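PDB 6D1P: glycosyl hydrolases family 2, sugar binding domain protein from Bacteroides uniformis str. 3978 T3 ii, which acts as a beta-glucuronidase of a human gut bacterium, probably hydrolysing the O-glycosidic bonds of glucuronide substrates as other family 2 glycoside hydrolases do. Local coordinates for residues C72-D77 with V83-G88; G115-V120 with S171-M176; A128-V131 with E136-A139; N185-L190 with V337-T342; L363-Q368 with P388-G393. One frame throughout, in Å; residues are numbered along the deposited sequence.

Interaction 1: residues C72-D77 with V83-G88. With K (potassium ion), chain J.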
# COMPACT_ATOMS: atom_id res chain seq x y z
N CYS A 72 10.97 -2.62 -9.52
CA CYS A 72 11.05 -2.95 -8.10
C CYS A 72 9.85 -2.37 -7.36
O CYS A 72 9.50 -1.20 -7.56
CB CYS A 72 12.36 -2.42 -7.51
SG CYS A 72 12.53 -2.67 -5.75
N PHE A 73 9.23 -3.19 -6.49
CA PHE A 73 8.10 -2.74 -5.68
C PHE A 73 8.43 -1.48 -4.89
O PHE A 73 7.54 -0.71 -4.54
CB PHE A 73 7.68 -3.81 -4.65
CG PHE A 73 7.11 -5.08 -5.24
CD1 PHE A 73 7.05 -5.29 -6.61
CD2 PHE A 73 6.64 -6.07 -4.39
CE1 PHE A 73 6.53 -6.46 -7.12
CE2 PHE A 73 6.12 -7.25 -4.89
CZ PHE A 73 6.07 -7.45 -6.26
N ASN A 74 9.71 -1.28 -4.56
CA ASN A 74 10.06 -0.32 -3.52
C ASN A 74 10.95 0.79 -4.07
O ASN A 74 11.70 1.42 -3.32
CB ASN A 74 10.73 -1.05 -2.35
CG ASN A 74 9.99 -2.32 -1.96
OD1 ASN A 74 10.44 -3.42 -2.28
ND2 ASN A 74 8.85 -2.18 -1.27
N ALA A 75 10.83 1.04 -5.39
CA ALA A 75 11.58 2.09 -6.05
C ALA A 75 11.50 3.42 -5.30
O ALA A 75 12.47 4.18 -5.26
CB ALA A 75 11.07 2.26 -7.49
N GLU A 76 10.36 3.70 -4.70
CA GLU A 76 10.26 4.93 -3.92
C GLU A 76 9.98 4.71 -2.44
O GLU A 76 10.50 5.47 -1.61
CB GLU A 76 9.15 5.84 -4.50
CG GLU A 76 9.66 6.83 -5.54
CD GLU A 76 8.70 8.00 -5.78
OE1 GLU A 76 9.04 8.88 -6.62
OE2 GLU A 76 7.62 8.04 -5.12
N ASP A 77 9.16 3.71 -2.08
CA ASP A 77 8.72 3.67 -0.70
C ASP A 77 9.78 3.13 0.25
O ASP A 77 9.60 3.23 1.48
CB ASP A 77 7.38 2.90 -0.57
CG ASP A 77 7.51 1.36 -0.68
OD1 ASP A 77 8.59 0.81 -0.97
OD2 ASP A 77 6.49 0.68 -0.47
N VAL A 83 6.15 5.84 5.49
CA VAL A 83 5.49 4.55 5.31
C VAL A 83 6.47 3.42 5.56
O VAL A 83 7.69 3.57 5.39
CB VAL A 83 4.87 4.42 3.91
CG1 VAL A 83 3.77 5.45 3.71
CG2 VAL A 83 5.93 4.60 2.88
N ASN A 84 5.94 2.27 5.96
CA ASN A 84 6.74 1.06 5.90
C ASN A 84 6.84 0.61 4.46
O ASN A 84 5.84 0.56 3.74
CB ASN A 84 6.10 -0.05 6.73
CG ASN A 84 5.88 0.35 8.17
OD1 ASN A 84 6.76 0.94 8.82
ND2 ASN A 84 4.69 0.02 8.69
N TYR A 85 8.05 0.23 4.03
CA TYR A 85 8.20 -0.21 2.65
C TYR A 85 7.34 -1.44 2.41
O TYR A 85 7.12 -2.25 3.32
CB TYR A 85 9.68 -0.48 2.32
CG TYR A 85 10.27 -1.83 2.72
CD1 TYR A 85 10.56 -2.78 1.75
CD2 TYR A 85 10.59 -2.13 4.03
CE1 TYR A 85 11.13 -3.99 2.07
CE2 TYR A 85 11.16 -3.35 4.38
CZ TYR A 85 11.44 -4.27 3.38
OH TYR A 85 12.01 -5.49 3.68
N TYR A 86 6.80 -1.54 1.20
CA TYR A 86 5.76 -2.52 0.90
C TYR A 86 6.33 -3.94 0.94
O TYR A 86 7.37 -4.22 0.32
CB TYR A 86 5.14 -2.21 -0.46
CG TYR A 86 4.15 -3.26 -0.89
CD1 TYR A 86 2.84 -3.25 -0.41
CD2 TYR A 86 4.53 -4.27 -1.75
CE1 TYR A 86 1.92 -4.22 -0.80
CE2 TYR A 86 3.63 -5.25 -2.14
CZ TYR A 86 2.32 -5.21 -1.66
OH TYR A 86 1.43 -6.18 -2.04
N GLN A 87 5.66 -4.84 1.67
CA GLN A 87 6.10 -6.23 1.78
C GLN A 87 4.88 -7.12 1.53
O GLN A 87 4.06 -7.34 2.43
CB GLN A 87 6.73 -6.53 3.15
CG GLN A 87 8.02 -5.81 3.37
CD GLN A 87 8.63 -6.13 4.73
OE1 GLN A 87 8.12 -5.71 5.78
NE2 GLN A 87 9.71 -6.87 4.71
N GLY A 88 4.78 -7.64 0.31
CA GLY A 88 3.60 -8.34 -0.11
C GLY A 88 3.65 -8.76 -1.56
O GLY A 88 4.69 -8.74 -2.21
K K J . 10.20 3.72 4.19
O HOH W 1 10.36 1.10 5.30

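Interaction 2: residues G115-V120 with S171-M176. With K (potassium ion), chain K; NA (sodium ion), chain D.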
# COMPACT_ATOMS: atom_id res chain seq x y z
N GLY A 115 12.60 -11.02 -6.44
CA GLY A 115 12.34 -11.14 -5.01
C GLY A 115 10.86 -11.15 -4.66
O GLY A 115 10.04 -10.54 -5.35
N GLN A 116 10.53 -11.87 -3.59
CA GLN A 116 11.42 -12.85 -2.97
C GLN A 116 10.97 -14.24 -3.41
O GLN A 116 11.79 -15.08 -3.78
CB GLN A 116 11.41 -12.71 -1.44
CG GLN A 116 11.97 -11.39 -0.93
CD GLN A 116 13.46 -11.36 -0.99
OE1 GLN A 116 14.09 -12.38 -0.74
NE2 GLN A 116 14.05 -10.21 -1.33
N LYS A 117 9.65 -14.47 -3.40
CA LYS A 117 9.05 -15.66 -3.97
C LYS A 117 8.43 -15.30 -5.31
O LYS A 117 7.86 -14.21 -5.47
CB LYS A 117 7.99 -16.25 -3.04
CG LYS A 117 8.41 -16.40 -1.57
CD LYS A 117 7.40 -17.29 -0.82
CE LYS A 117 7.86 -17.67 0.58
NZ LYS A 117 7.95 -16.47 1.41
N THR A 118 8.51 -16.21 -6.28
CA THR A 118 8.07 -15.90 -7.64
C THR A 118 7.32 -17.09 -8.23
O THR A 118 7.70 -18.24 -7.99
CB THR A 118 9.26 -15.52 -8.54
OG1 THR A 118 9.99 -14.42 -7.97
CG2 THR A 118 8.80 -15.14 -9.92
N GLU A 119 6.25 -16.81 -8.97
CA GLU A 119 5.47 -17.83 -9.66
C GLU A 119 5.24 -17.40 -11.11
O GLU A 119 4.90 -16.24 -11.37
CB GLU A 119 4.12 -18.07 -8.97
CG GLU A 119 4.20 -18.54 -7.54
CD GLU A 119 2.82 -18.67 -6.88
OE1 GLU A 119 1.80 -18.40 -7.54
OE2 GLU A 119 2.76 -19.04 -5.68
N VAL A 120 5.40 -18.34 -12.03
CA VAL A 120 5.39 -18.07 -13.47
C VAL A 120 4.21 -18.79 -14.12
O VAL A 120 4.02 -20.00 -13.92
CB VAL A 120 6.71 -18.52 -14.12
CG1 VAL A 120 6.77 -18.02 -15.54
CG2 VAL A 120 7.87 -18.02 -13.31
N SER A 171 6.47 -10.64 0.96
CA SER A 171 5.90 -10.66 2.30
C SER A 171 6.95 -11.10 3.32
O SER A 171 7.87 -11.86 3.01
CB SER A 171 4.69 -11.60 2.38
OG SER A 171 3.70 -11.24 1.44
N ARG A 172 6.80 -10.60 4.54
CA ARG A 172 7.66 -11.04 5.64
C ARG A 172 7.47 -12.53 5.90
O ARG A 172 6.35 -13.00 6.02
CB ARG A 172 7.33 -10.25 6.89
CG ARG A 172 7.57 -8.80 6.73
CD ARG A 172 7.16 -8.05 7.96
NE ARG A 172 8.12 -8.20 9.06
CZ ARG A 172 9.20 -7.44 9.22
NH1 ARG A 172 9.49 -6.48 8.35
NH2 ARG A 172 9.99 -7.64 10.27
N ASP A 173 8.58 -13.26 6.02
CA ASP A 173 8.49 -14.70 6.24
C ASP A 173 9.69 -15.14 7.07
O ASP A 173 10.81 -15.21 6.55
CB ASP A 173 8.43 -15.41 4.90
CG ASP A 173 8.31 -16.91 5.02
OD1 ASP A 173 8.37 -17.45 6.15
OD2 ASP A 173 8.16 -17.56 3.96
N THR A 174 9.47 -15.46 8.35
CA THR A 174 10.63 -15.78 9.18
C THR A 174 11.28 -17.10 8.81
O THR A 174 12.40 -17.36 9.26
CB THR A 174 10.26 -15.78 10.67
OG1 THR A 174 9.32 -16.83 10.95
CG2 THR A 174 9.66 -14.44 11.05
N GLU A 175 10.63 -17.93 7.99
CA GLU A 175 11.19 -19.19 7.53
C GLU A 175 11.89 -19.06 6.19
O GLU A 175 12.18 -20.07 5.54
CB GLU A 175 10.09 -20.25 7.46
CG GLU A 175 9.52 -20.64 8.82
CD GLU A 175 10.52 -21.38 9.74
OE1 GLU A 175 11.50 -21.99 9.24
OE2 GLU A 175 10.31 -21.36 10.97
N MET A 176 12.15 -17.83 5.76
CA MET A 176 12.87 -17.52 4.53
C MET A 176 14.08 -16.66 4.87
O MET A 176 13.97 -15.72 5.67
CB MET A 176 11.93 -16.79 3.55
CG MET A 176 12.50 -16.58 2.16
SD MET A 176 11.35 -15.66 1.12
CE MET A 176 11.41 -14.03 1.86
K K K . 12.89 -13.50 6.17
NA NA D . 9.17 -16.78 13.57
O HOH W 2 8.12 -13.45 0.66
O HOH W 3 10.87 -12.06 5.28
O HOH W 4 8.20 -19.34 14.58
O HOH W 5 12.55 -12.77 9.25

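Interaction 3: residues A128-V131 with E136-A139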
# COMPACT_ATOMS: atom_id res chain seq x y z
N ALA A 128 6.38 -22.75 -12.98
CA ALA A 128 7.53 -22.88 -12.10
C ALA A 128 7.36 -21.88 -10.97
O ALA A 128 6.60 -20.91 -11.07
CB ALA A 128 8.84 -22.61 -12.83
N SER A 129 8.07 -22.13 -9.88
CA SER A 129 8.06 -21.22 -8.76
C SER A 129 9.45 -21.23 -8.15
O SER A 129 10.22 -22.17 -8.33
CB SER A 129 6.97 -21.57 -7.74
OG SER A 129 6.96 -22.96 -7.49
N HIS A 130 9.78 -20.14 -7.46
CA HIS A 130 11.11 -19.95 -6.91
C HIS A 130 11.00 -19.24 -5.57
O HIS A 130 10.13 -18.38 -5.38
CB HIS A 130 12.00 -19.12 -7.85
CG HIS A 130 13.43 -19.07 -7.41
ND1 HIS A 130 14.28 -20.16 -7.51
CD2 HIS A 130 14.16 -18.08 -6.85
CE1 HIS A 130 15.46 -19.83 -7.04
NE2 HIS A 130 15.42 -18.58 -6.63
N VAL A 131 11.87 -19.63 -4.63
CA VAL A 131 12.00 -18.94 -3.35
C VAL A 131 13.46 -18.57 -3.19
O VAL A 131 14.34 -19.44 -3.26
CB VAL A 131 11.52 -19.81 -2.16
CG1 VAL A 131 11.79 -19.08 -0.86
CG2 VAL A 131 10.02 -20.15 -2.29
N GLU A 136 19.93 -17.16 -9.67
CA GLU A 136 19.33 -17.28 -10.99
C GLU A 136 18.59 -18.60 -11.11
O GLU A 136 18.98 -19.61 -10.50
CB GLU A 136 20.38 -17.21 -12.09
CG GLU A 136 21.30 -16.03 -11.97
CD GLU A 136 22.24 -15.93 -13.14
OE1 GLU A 136 22.64 -16.99 -13.68
OE2 GLU A 136 22.57 -14.80 -13.54
N TRP A 137 17.55 -18.59 -11.93
CA TRP A 137 16.70 -19.76 -12.11
C TRP A 137 15.94 -19.55 -13.41
O TRP A 137 15.94 -18.45 -13.98
CB TRP A 137 15.76 -19.95 -10.91
CG TRP A 137 14.94 -18.70 -10.61
CD1 TRP A 137 15.36 -17.55 -10.01
CD2 TRP A 137 13.55 -18.50 -10.91
NE1 TRP A 137 14.33 -16.65 -9.92
CE2 TRP A 137 13.21 -17.20 -10.47
CE3 TRP A 137 12.57 -19.29 -11.52
CZ2 TRP A 137 11.93 -16.68 -10.63
CZ3 TRP A 137 11.29 -18.76 -11.67
CH2 TRP A 137 10.99 -17.46 -11.24
N LYS A 138 15.30 -20.61 -13.89
CA LYS A 138 14.57 -20.52 -15.15
C LYS A 138 13.25 -21.28 -15.05
O LYS A 138 13.02 -22.08 -14.14
CB LYS A 138 15.41 -21.05 -16.32
CG LYS A 138 15.73 -22.54 -16.26
CD LYS A 138 16.55 -22.95 -17.48
CE LYS A 138 17.08 -24.35 -17.33
NZ LYS A 138 15.97 -25.29 -16.99
N ALA A 139 12.37 -21.02 -16.02
CA ALA A 139 11.10 -21.70 -16.16
C ALA A 139 10.97 -22.17 -17.60
O ALA A 139 11.04 -21.35 -18.53
CB ALA A 139 9.92 -20.79 -15.79

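Interaction 4: residues N185-L190 with V337-T342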
# COMPACT_ATOMS: atom_id res chain seq x y z
N ASN A 185 16.76 -3.66 2.73
CA ASN A 185 15.41 -4.05 2.34
C ASN A 185 15.44 -5.41 1.66
O ASN A 185 16.36 -5.70 0.90
CB ASN A 185 14.76 -3.04 1.39
CG ASN A 185 14.64 -1.65 1.99
OD1 ASN A 185 15.36 -0.72 1.58
ND2 ASN A 185 13.71 -1.49 2.92
N LEU A 186 14.44 -6.25 1.97
CA LEU A 186 14.14 -7.45 1.19
C LEU A 186 13.23 -7.00 0.06
O LEU A 186 11.99 -7.03 0.17
CB LEU A 186 13.48 -8.53 2.04
CG LEU A 186 14.34 -9.48 2.90
CD1 LEU A 186 15.31 -8.75 3.82
CD2 LEU A 186 13.44 -10.43 3.73
N TYR A 187 13.86 -6.58 -1.04
CA TYR A 187 13.16 -5.95 -2.15
C TYR A 187 12.23 -6.93 -2.86
O TYR A 187 12.46 -8.14 -2.90
CB TYR A 187 14.19 -5.39 -3.13
CG TYR A 187 14.75 -4.05 -2.74
CD1 TYR A 187 13.90 -2.99 -2.44
CD2 TYR A 187 16.13 -3.83 -2.67
CE1 TYR A 187 14.40 -1.75 -2.10
CE2 TYR A 187 16.65 -2.58 -2.33
CZ TYR A 187 15.77 -1.54 -2.04
OH TYR A 187 16.23 -0.28 -1.70
N GLY A 188 11.18 -6.39 -3.47
CA GLY A 188 10.23 -7.18 -4.23
C GLY A 188 10.25 -6.81 -5.70
O GLY A 188 10.53 -5.67 -6.07
N GLY A 189 9.94 -7.80 -6.55
CA GLY A 189 9.66 -7.58 -7.96
C GLY A 189 10.73 -8.17 -8.86
O GLY A 189 11.67 -8.85 -8.43
N LEU A 190 10.58 -7.89 -10.16
CA LEU A 190 11.48 -8.38 -11.21
C LEU A 190 12.59 -7.35 -11.41
O LEU A 190 12.69 -6.65 -12.42
CB LEU A 190 10.71 -8.67 -12.49
CG LEU A 190 9.61 -9.73 -12.32
CD1 LEU A 190 8.62 -9.70 -13.47
CD2 LEU A 190 10.21 -11.14 -12.15
N VAL A 337 15.28 3.60 -7.85
CA VAL A 337 14.99 2.32 -8.48
C VAL A 337 14.94 1.17 -7.48
O VAL A 337 14.60 0.05 -7.87
CB VAL A 337 15.99 2.01 -9.61
CG1 VAL A 337 16.03 3.16 -10.60
CG2 VAL A 337 17.42 1.68 -9.03
N GLY A 338 15.26 1.41 -6.21
CA GLY A 338 15.42 0.30 -5.30
C GLY A 338 16.47 -0.65 -5.83
O GLY A 338 17.63 -0.27 -6.06
N ALA A 339 16.07 -1.91 -6.05
CA ALA A 339 16.96 -2.92 -6.61
C ALA A 339 17.00 -2.94 -8.14
O ALA A 339 17.78 -3.70 -8.72
CB ALA A 339 16.55 -4.31 -6.10
N ALA A 340 16.17 -2.14 -8.82
CA ALA A 340 16.03 -2.24 -10.28
C ALA A 340 17.12 -1.43 -10.99
O ALA A 340 16.87 -0.46 -11.71
CB ALA A 340 14.64 -1.80 -10.70
N LEU A 341 18.36 -1.87 -10.81
CA LEU A 341 19.48 -1.28 -11.51
C LEU A 341 19.58 -1.85 -12.91
O LEU A 341 19.41 -3.06 -13.12
CB LEU A 341 20.79 -1.53 -10.75
CG LEU A 341 21.02 -0.66 -9.52
CD1 LEU A 341 20.03 -0.97 -8.41
CD2 LEU A 341 22.48 -0.77 -9.01
N THR A 342 19.82 -0.96 -13.87
CA THR A 342 20.15 -1.34 -15.24
C THR A 342 21.64 -1.69 -15.35
O THR A 342 22.45 -1.36 -14.49
CB THR A 342 19.81 -0.20 -16.20
OG1 THR A 342 20.64 0.94 -15.90
CG2 THR A 342 18.33 0.19 -16.07

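Interaction 5: residues L363-Q368 with P388-G393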
# COMPACT_ATOMS: atom_id res chain seq x y z
N LEU A 363 30.00 -8.41 -1.81
CA LEU A 363 28.79 -8.04 -2.56
C LEU A 363 27.55 -8.08 -1.66
O LEU A 363 26.59 -8.81 -1.92
CB LEU A 363 28.63 -8.96 -3.76
CG LEU A 363 29.78 -8.94 -4.78
CD1 LEU A 363 29.52 -9.91 -5.92
CD2 LEU A 363 30.00 -7.53 -5.32
N GLY A 364 27.55 -7.24 -0.63
CA GLY A 364 26.44 -7.23 0.28
C GLY A 364 26.29 -8.59 0.95
O GLY A 364 27.27 -9.32 1.15
N HIS A 365 25.05 -8.96 1.25
CA HIS A 365 24.76 -10.18 1.98
C HIS A 365 24.03 -11.20 1.13
O HIS A 365 23.24 -12.00 1.64
CB HIS A 365 23.96 -9.85 3.25
CG HIS A 365 24.66 -8.90 4.17
ND1 HIS A 365 25.97 -9.09 4.58
CD2 HIS A 365 24.24 -7.75 4.74
CE1 HIS A 365 26.32 -8.10 5.38
NE2 HIS A 365 25.29 -7.27 5.50
N TYR A 366 24.30 -11.21 -0.17
CA TYR A 366 23.58 -12.13 -1.06
C TYR A 366 24.33 -12.18 -2.39
O TYR A 366 25.12 -11.29 -2.72
CB TYR A 366 22.13 -11.67 -1.26
CG TYR A 366 22.03 -10.17 -1.36
CD1 TYR A 366 22.33 -9.51 -2.55
CD2 TYR A 366 21.68 -9.40 -0.25
CE1 TYR A 366 22.25 -8.12 -2.64
CE2 TYR A 366 21.60 -8.00 -0.32
CZ TYR A 366 21.90 -7.37 -1.52
OH TYR A 366 21.84 -6.01 -1.60
N GLN A 367 24.09 -13.26 -3.13
CA GLN A 367 24.47 -13.31 -4.53
C GLN A 367 23.94 -12.10 -5.28
O GLN A 367 22.76 -11.74 -5.15
CB GLN A 367 23.93 -14.60 -5.16
CG GLN A 367 24.14 -14.71 -6.66
CD GLN A 367 23.72 -16.06 -7.22
OE1 GLN A 367 23.42 -17.00 -6.46
NE2 GLN A 367 23.69 -16.16 -8.54
N GLN A 368 24.80 -11.46 -6.07
CA GLN A 368 24.41 -10.28 -6.82
C GLN A 368 24.43 -10.59 -8.31
O GLN A 368 24.88 -11.65 -8.73
CB GLN A 368 25.32 -9.09 -6.48
CG GLN A 368 25.18 -8.70 -5.01
CD GLN A 368 25.65 -7.30 -4.68
OE1 GLN A 368 26.22 -6.59 -5.51
NE2 GLN A 368 25.39 -6.89 -3.45
N PRO A 388 22.46 -15.32 1.81
CA PRO A 388 21.79 -14.39 2.73
C PRO A 388 21.31 -15.03 4.03
O PRO A 388 20.23 -14.70 4.52
CB PRO A 388 20.62 -13.85 1.88
CG PRO A 388 20.39 -14.84 0.82
CD PRO A 388 21.60 -15.71 0.68
N TRP A 389 22.11 -15.94 4.60
CA TRP A 389 21.90 -16.38 5.98
C TRP A 389 22.41 -15.25 6.88
O TRP A 389 23.55 -15.23 7.35
CB TRP A 389 22.60 -17.70 6.27
CG TRP A 389 22.17 -18.28 7.58
CD1 TRP A 389 21.04 -17.96 8.28
CD2 TRP A 389 22.85 -19.28 8.35
NE1 TRP A 389 20.98 -18.69 9.43
CE2 TRP A 389 22.08 -19.51 9.50
CE3 TRP A 389 24.04 -19.99 8.18
CZ2 TRP A 389 22.45 -20.43 10.48
CZ3 TRP A 389 24.41 -20.90 9.15
CH2 TRP A 389 23.61 -21.12 10.30
N CYS A 390 21.53 -14.28 7.11
CA CYS A 390 21.92 -12.98 7.66
C CYS A 390 20.95 -12.64 8.80
O CYS A 390 19.83 -12.19 8.55
CB CYS A 390 21.91 -11.92 6.56
SG CYS A 390 22.32 -10.25 7.06
N ARG A 391 21.41 -12.88 10.04
CA ARG A 391 20.71 -12.57 11.29
C ARG A 391 19.51 -13.49 11.55
O ARG A 391 19.03 -14.18 10.65
CB ARG A 391 20.24 -11.11 11.33
CG ARG A 391 21.38 -10.09 11.38
CD ARG A 391 20.87 -8.65 11.49
NE ARG A 391 22.01 -7.74 11.59
CZ ARG A 391 21.93 -6.42 11.71
NH1 ARG A 391 20.74 -5.81 11.72
NH2 ARG A 391 23.05 -5.70 11.81
N GLY A 392 19.09 -13.54 12.83
CA GLY A 392 17.79 -14.02 13.23
C GLY A 392 17.78 -15.37 13.92
O GLY A 392 16.79 -15.68 14.61
N GLY A 393 18.82 -16.17 13.76
CA GLY A 393 18.85 -17.50 14.32
C GLY A 393 18.87 -18.56 13.24
O GLY A 393 19.71 -18.53 12.34

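Interaction 1: residues C72-D77 with V83-G88
D77 and N74 together hold both polar ends of the Y86 backbone. The N-H of Y86 reaches D77 OD2 (N to OD2 2.8 Å) from above the carboxylate plane, and R39 forms a salt bridge with the same oxygen. D77 CG, between the backbone N and the carbonyl carbon (chi1 76°), brings the carboxylate there. D77 OD1 offers its syn lone pair to N74 ND2, in the amide plane. The other N-H of that amide goes to a lone pair of the Y86 carbonyl (ND2 to O 3.0 Å), so both amide protons are used and the group cannot easily turn; N74 OD1 accepts from the backbone N of G188. With an alanine at N74, D77 OD1 and the Y86 carbonyl would probably lose the donor they share. A potassium ion ties the loop again: D77 O and V83 O each lie 2.8 Å from the metal, beside the carbonyls of A78 and D80 and a water that takes the Y85 N-H. F73 CD2 touches Y86 CD2 at 3.8 Å, the ring planes 60° apart, while G88 O meets the F73 ring at its edge (CE2 to O 3.4 Å). Both segments belong to the long loop from strand 65-67 to strand 89-96 of the sugar-binding domain; F73 is backbone-bonded to G188, and N84 reaches L63 of the second subunit.

Interaction 2: residues G115-V120 with S171-M176
K117 NZ and D173 OD2 form a salt bridge at 2.8 Å, the ammonium coming to the anti lone pair of the oxygen. A bend at the last torsion of the lysine (chi4 65°) turns NZ toward the aspartate. NZ also donates to a water that sits 2.8 Å from S171 O and so links the two segments a second time. M176 meets the lysine tip to tip, SD 3.5 Å from NZ, and folds its methyl against Q116, CE lying 3.6 Å from CB. The remaining carboxylate oxygen of D173 works within its own segment: OD1 takes the N-H of E175 (OD1 to N 3.0 Å) from above the carboxylate plane, an Asx turn, and M176 N donates to D173 O to close a type I turn. An alanine at D173 is likely to cost K117 its counter-charge and the turn the acceptor for E175 N. The turn also presents D173 O and M176 O to a potassium ion, at 2.7 and 2.5 Å from the metal, with P178 O and two waters; one water accepts from D173 N. Next along the chain, T174 OG1 binds a sodium ion together with D434 O and S44 OG of the second subunit. The Q116 amide nitrogen is satisfied by Y187 O and Y134 OH. A cis peptide precedes Q116, and Q116 and K117 both face D169: a classic beta bulge, here opening strand 117-122 beside a metal-bound turn.

Interaction 3: residues A128-V131 with E136-A139
The H130 imidazole lies flat on the five-membered ring of the W137 indole, with ring centroids 3.6 Å apart and planes only 4° from parallel. CD2 of H130 lies 3.4 Å from W137 NE1, and W137 CD1 sits over the centre of the imidazole. The overlap continues past the ring: H130 CB stands over the middle of the six-membered ring, 3.4 Å from its centroid, a CH-pi contact that covers the other half of the indole. W137 CB returns the contact over the imidazole face, farther off at 4.1 Å from that centroid. H130 extends its ring anti to the backbone N (chi1 -172°), straight out from its strand, whereas W137 tucks its CG between the backbone N and the carbonyl carbon, and this lays the indole broadside to the histidine. D135, two residues ahead of the tryptophan, is hydrogen-bonded through OD1 to H130 NE2; that bond fixes the rotation of the imidazole, and the nearby carboxylate could make a protonated ring more favourable. Two residues along, A128 CB and A139 CB meet at 3.6 Å. Strands 128-131 and 137-139 share no hydrogen bond; their axes approach to 7.3 Å, nearly antiparallel at 161°, and they face each other as members of different sheets in a beta sandwich. Strand 125-131 is the outermost of its sheet and pairs with strand 117-122, while strand 137-140 borders the other sheet beside strand 106-111, where F111 also stacks with W137. T118 and V120 of strand 117-122 touch the indole as well.

Interaction 4: residues N185-L190 with V337-T342
One face of the Y187 ring is covered by a peptide of the 337-342 segment: A339 N stands 3.8 Å above the ring plane, over its centre, and G338 C lies nearer the rim. N185 CB, from the tyrosine's own segment, rests on the opposite face, and R602 also touches the side chain. The peptide belongs to a type II' beta turn from V337 to A340, closed by A340 N bonding to V337 O at 2.9 Å, on the barrel domain; Y187 comes from the sugar-binding domain, so the contact joins the two. Y187 CG stands anti to the carbonyl carbon, beside the backbone N (chi1 -82°), and this lays the ring against the turn. G338 sits at a positive phi of 57°, and a beta carbon there would come only 3.3 Å from Y187 CE1, so both the turn and the ring favour glycine. The next residue adds its methyl, A339 CB reaching Y187 CD2 at 3.5 Å. A peptide and a methyl thus lie on the ring, without a hydrogen bond between the segments. Y187 O accepts from Q116 NE2, and Y187 OH is bonded to OD1 of D333, a residue of a sodium site. At the outer end of the covered ring, Y187 OH lies 3.7 Å from G338 CA.

Interaction 5: residues L363-Q368 with P388-G393
The carbonyl oxygen of H365 is met by carbon instead of nitrogen: P388 CA lies 3.0 Å from H365 O in a CA-H...O contact, and P388 CB follows at 3.2 Å from the same oxygen. The proline nitrogen is close too, but it carries no hydrogen to give. A second uncommon contact lies alongside, where C390 SG sits over one face of the H365 imidazole, 4.2 Å from the ring centroid and 27° off its normal. The thiol gets there because SG stands anti to the backbone N (chi1 179°), extended from its segment toward the ring. Y366 adds only its CB, 4.1 Å from P388 CB; its ring leads away to stack with Y134, and its hydroxyl is bonded to H331 ND1 and E332 N. Both segments follow neighbouring parallel strands of the TIM barrel, 360-362 and 382-386, and so lie at the C-terminal ends of those strands, the side where such barrels carry their active sites. H365 NE2 and R391, itself salt-bridged to E428, each bind glycerol, probably from the crystallisation liquor, which may mark a pocket. Farther along, W389 NE1 donates to G393 O at 3.2 Å and braces its own loop. With no conventional hydrogen bond across the segments, C390 SG backs the imidazole face while P388 packs against the H365 carbonyl and Y366 CB, and both ring nitrogens stay engaged, ND1 with E386 and NE2 with the glycerol.

Overall arrangement
Interactions 1, 2 and 3 lie in the sugar-binding domain, interaction 5 in the barrel, and interaction 4 bridges the two. The partly buried interactions 1 and 2 rely on charge, amide bonds and potassium ions and both touch the second subunit; interactions 3, 4 and 5 are buried and have no hydrogen bond between their segments, using rings, methyls and sulfur. Interactions 2 and 3 share a sheet, through neighbouring strands 117-122 and 125-131. The loop 185-190 links interactions 1, 2 and 4 by backbone bonds to 72-77 and 115-120. Interaction 5 touches none of the others except interaction 3, which it brushes through Q367 and E136.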